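Gamma-glutamyltranspeptidase (Ggt) (Helicobacter pylori 26695, PDB 5BPK) probably cleaves the gamma-glutamyl bond of glutathione and related compounds and passes the glutamyl group to water or an acceptor, as an Ntn-hydrolase. Local coordinates at residues 123-126 / 127-131; 181-184 / 185-189. All blocks are in the same frame, centred on the assembly; numbering follows the deposited sequence.

Interaction 1: residues 123-126 / 127-131; sequences VPKL and SEDGY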
# COMPACT_ATOMS: atom_id res chain seq x y z
N VAL A 123 -13.99 22.00 -0.70
CA VAL A 123 -15.37 21.55 -0.86
C VAL A 123 -15.53 20.20 -0.16
O VAL A 123 -14.91 19.21 -0.58
CB VAL A 123 -15.75 21.41 -2.35
CG1 VAL A 123 -17.18 20.86 -2.51
CG2 VAL A 123 -15.59 22.75 -3.06
N PRO A 124 -16.33 20.13 0.92
CA PRO A 124 -16.43 18.88 1.67
C PRO A 124 -16.71 17.67 0.78
O PRO A 124 -17.60 17.72 -0.09
CB PRO A 124 -17.62 19.13 2.61
CG PRO A 124 -17.66 20.60 2.78
CD PRO A 124 -17.20 21.19 1.49
N LYS A 125 -15.89 16.62 0.96
CA LYS A 125 -16.09 15.31 0.32
C LYS A 125 -15.74 15.24 -1.18
O LYS A 125 -15.79 14.15 -1.76
CB LYS A 125 -17.52 14.78 0.54
CG LYS A 125 -17.97 14.69 1.99
CD LYS A 125 -17.15 13.69 2.79
CE LYS A 125 -17.94 13.16 3.98
NZ LYS A 125 -17.13 12.20 4.80
N LEU A 126 -15.37 16.36 -1.81
CA LEU A 126 -15.17 16.34 -3.26
C LEU A 126 -13.94 15.50 -3.64
O LEU A 126 -13.94 14.83 -4.66
CB LEU A 126 -15.09 17.76 -3.84
CG LEU A 126 -15.23 17.88 -5.37
CD1 LEU A 126 -16.61 17.38 -5.87
CD2 LEU A 126 -15.00 19.35 -5.80
N SER A 127 -12.93 15.49 -2.78
CA SER A 127 -11.73 14.66 -2.99
C SER A 127 -11.91 13.22 -2.48
O SER A 127 -10.98 12.39 -2.61
CB SER A 127 -10.52 15.31 -2.30
OG SER A 127 -10.53 15.14 -0.89
N GLU A 128 -13.08 12.91 -1.92
CA GLU A 128 -13.30 11.64 -1.19
C GLU A 128 -14.39 10.74 -1.79
O GLU A 128 -14.19 9.54 -1.92
CB GLU A 128 -13.67 11.93 0.27
CG GLU A 128 -12.58 12.61 1.09
CD GLU A 128 -12.97 12.80 2.55
OE1 GLU A 128 -13.61 11.91 3.13
OE2 GLU A 128 -12.61 13.84 3.13
N ASP A 129 -15.55 11.33 -2.08
CA ASP A 129 -16.72 10.60 -2.58
C ASP A 129 -17.00 11.01 -4.02
O ASP A 129 -17.09 12.20 -4.34
CB ASP A 129 -17.98 10.92 -1.74
CG ASP A 129 -17.90 10.44 -0.30
OD1 ASP A 129 -16.94 9.72 0.07
OD2 ASP A 129 -18.83 10.79 0.46
N GLY A 130 -17.16 10.03 -4.90
CA GLY A 130 -17.61 10.27 -6.27
C GLY A 130 -16.53 10.35 -7.33
O GLY A 130 -15.38 9.99 -7.11
N TYR A 131 -16.93 10.87 -8.49
CA TYR A 131 -16.19 10.68 -9.74
C TYR A 131 -14.98 11.61 -9.92
O TYR A 131 -14.00 11.23 -10.57
CB TYR A 131 -17.14 10.81 -10.93
CG TYR A 131 -18.16 9.68 -11.07
CD1 TYR A 131 -19.24 9.56 -10.20
CD2 TYR A 131 -18.03 8.74 -12.08
CE1 TYR A 131 -20.17 8.53 -10.34
CE2 TYR A 131 -18.94 7.70 -12.23
CZ TYR A 131 -20.01 7.60 -11.35
OH TYR A 131 -20.93 6.58 -11.50
O HOH W 1 -12.49 17.93 -1.30
O HOH W 2 -13.59 16.25 2.46
O HOH W 3 -15.86 13.53 -6.23
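Lys125 O takes two backbone N-H groups from the residues that follow it. Asp129 N comes in the carbonyl plane, 2.8 Å from Lys125 O, with an almost perfectly straight N-H...O angle of 179°. Glu128 N, 3.0 Å from the same Lys125 O, sits well above that plane and not on a lone pair, yet both N-H groups converge on the one oxygen. The Lys125 side chain, bent at chi2 (-64°), turns toward the acidic pair. Its CD lies 4.0 Å from Glu128 OE1 and 4.1 Å from Asp129 OD2, and its NZ makes a long salt bridge of 3.9 Å to Glu128 OE1. Lys125 and Asp129 run side by side in the same direction, whereas the Glu128 chain slants across the lysine. Before this lies a type II beta turn from Val123 to Leu126, closed by the bond from Leu126 N to Val123 O; Lys125 occupies its third position with a positive phi of 74°. The turn belongs to the long loop between strand 97-102 and helix 139-150. Three waters stitch the loop to itself: one joins Val123 O to Ser127 N, another Lys125 N to Glu128 OE2, and a third gives hydrogen bonds to Leu126 O and Asp129 O. Further out, the Asp129 carboxylate pairs with Lys189 and Arg186. Ser127 OG bonds Asp42 of the neighbouring subunit, and Glu128 O receives Asn39 ND2 of that subunit.

Interaction 2: residues 181-184 / 185-189; sequences KEAR and ERFLK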
# COMPACT_ATOMS: atom_id res chain seq x y z
N LYS A 181 -21.49 -2.39 5.30
CA LYS A 181 -22.39 -1.54 6.10
C LYS A 181 -21.81 -0.17 6.37
O LYS A 181 -22.51 0.84 6.31
CB LYS A 181 -22.76 -2.21 7.42
CG LYS A 181 -23.79 -1.40 8.23
CD LYS A 181 -24.76 -2.30 9.01
CE LYS A 181 -25.95 -1.51 9.52
NZ LYS A 181 -26.99 -2.38 10.16
N GLU A 182 -20.51 -0.11 6.65
CA GLU A 182 -19.86 1.17 6.91
C GLU A 182 -19.82 2.09 5.68
O GLU A 182 -19.81 3.31 5.83
CB GLU A 182 -18.46 0.96 7.50
CG GLU A 182 -18.50 0.33 8.90
CD GLU A 182 -17.13 0.08 9.50
OE1 GLU A 182 -16.12 0.52 8.92
OE2 GLU A 182 -17.06 -0.56 10.58
N ALA A 183 -19.84 1.50 4.47
CA ALA A 183 -19.80 2.25 3.21
C ALA A 183 -21.19 2.51 2.63
O ALA A 183 -21.34 3.20 1.62
CB ALA A 183 -18.94 1.50 2.19
N ARG A 184 -22.20 1.92 3.26
CA ARG A 184 -23.56 1.91 2.75
C ARG A 184 -24.06 3.28 2.28
O ARG A 184 -24.59 3.42 1.17
CB ARG A 184 -24.49 1.36 3.84
CG ARG A 184 -25.93 1.35 3.46
CD ARG A 184 -26.81 0.73 4.54
NE ARG A 184 -28.14 0.62 3.97
CZ ARG A 184 -29.00 1.63 3.84
NH1 ARG A 184 -28.72 2.85 4.29
NH2 ARG A 184 -30.16 1.39 3.25
N GLU A 185 -23.90 4.29 3.13
CA GLU A 185 -24.40 5.64 2.81
C GLU A 185 -23.63 6.29 1.66
O GLU A 185 -24.18 7.10 0.92
CB GLU A 185 -24.38 6.53 4.05
CG GLU A 185 -25.58 6.34 4.97
CD GLU A 185 -25.57 5.00 5.66
OE1 GLU A 185 -26.63 4.33 5.69
OE2 GLU A 185 -24.50 4.62 6.18
N ARG A 186 -22.36 5.93 1.51
CA ARG A 186 -21.55 6.41 0.40
C ARG A 186 -22.03 5.79 -0.91
O ARG A 186 -22.23 6.50 -1.89
CB ARG A 186 -20.07 6.09 0.63
CG ARG A 186 -19.51 6.67 1.93
CD ARG A 186 -18.04 6.33 2.10
NE ARG A 186 -17.22 7.02 1.12
CZ ARG A 186 -16.19 6.50 0.46
NH1 ARG A 186 -15.80 5.24 0.63
NH2 ARG A 186 -15.54 7.26 -0.41
N PHE A 187 -22.25 4.47 -0.91
CA PHE A 187 -22.76 3.76 -2.09
C PHE A 187 -24.07 4.35 -2.57
O PHE A 187 -24.31 4.47 -3.77
CB PHE A 187 -23.03 2.29 -1.80
CG PHE A 187 -21.81 1.45 -1.55
CD1 PHE A 187 -20.65 1.58 -2.30
CD2 PHE A 187 -21.88 0.44 -0.61
CE1 PHE A 187 -19.58 0.74 -2.06
CE2 PHE A 187 -20.80 -0.39 -0.37
CZ PHE A 187 -19.66 -0.24 -1.10
N LEU A 188 -24.93 4.72 -1.62
CA LEU A 188 -26.27 5.20 -1.95
C LEU A 188 -26.27 6.56 -2.65
O LEU A 188 -27.31 6.99 -3.16
CB LEU A 188 -27.16 5.22 -0.69
CG LEU A 188 -27.69 3.86 -0.23
CD1 LEU A 188 -28.15 3.91 1.21
CD2 LEU A 188 -28.81 3.35 -1.15
N LYS A 189 -25.12 7.23 -2.69
CA LYS A 189 -24.98 8.45 -3.47
C LYS A 189 -24.89 8.24 -4.98
O LYS A 189 -25.06 9.20 -5.75
CB LYS A 189 -23.75 9.23 -3.03
CG LYS A 189 -23.77 9.71 -1.59
CD LYS A 189 -22.50 10.46 -1.28
CE LYS A 189 -22.41 10.92 0.15
NZ LYS A 189 -21.29 11.90 0.31
O HOH W 4 -24.16 2.48 7.62
O HOH W 5 -21.40 5.11 4.58
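Arg184 reaches outward from the flank of helix 174-187 to meet Glu185 and Leu188. From CB, which lies 4.0 Å from Glu185 OE2, the chain runs extended to NE; with CG anti to the backbone N (chi1 178°), it leads out past the glutamate. CG and CD each pass 3.8 Å from Glu185 OE1. NH1 then donates to Glu185 OE1 at 2.9 Å in a salt bridge: the oxygen lies in the guanidinium plane, while NH1 approaches on the anti side and tilted out of the carboxylate plane; the two planes stand 40° apart. Over one guanidinium face, offset toward the rim, lies Leu188 CD1, 3.3 Å from NH1. NE turns to another partner, Asp204. Glu185 bends at chi2 (69°), and a water joins its OE2 to Lys181 O.

On the buried side, Ala183 CB packs over the face of the Phe187 ring, 4.0 Å from its centroid, a CH-pi contact. The helical bond Phe187 N to Ala183 O (3.0 Å) ties the same two residues, while Leu188 N bonds Arg184 O one step on. Phe187 also stacks on Phe197 and meets Tyr24 of the neighbouring subunit edge-to-face. On a different flank from this packing, the charge of Arg184 is met by Glu185 at NH1 and by Asp204 at NE, and is probably shared between the two carboxylates.

Interactions 1 and 2, whose centres are 14 Å apart, meet through Asp129. Its OD2 forms a salt bridge with Lys189 NZ at 2.7 Å, and its OD1 forms another with Arg186 NH2 at 2.9 Å, so one carboxylate ties the 127-131 loop to the last turn of helix 174-187 and the residues just after it. Both contacts also border the neighbouring subunit, interaction 2 through Arg186 NH2, which bonds Gly25 O of that subunit. The bound acivicin-related ligand lies about 11 Å from the Glu128 side chain and about 12 Å from that of Arg186, which places the junction outside the ligand's direct contacts.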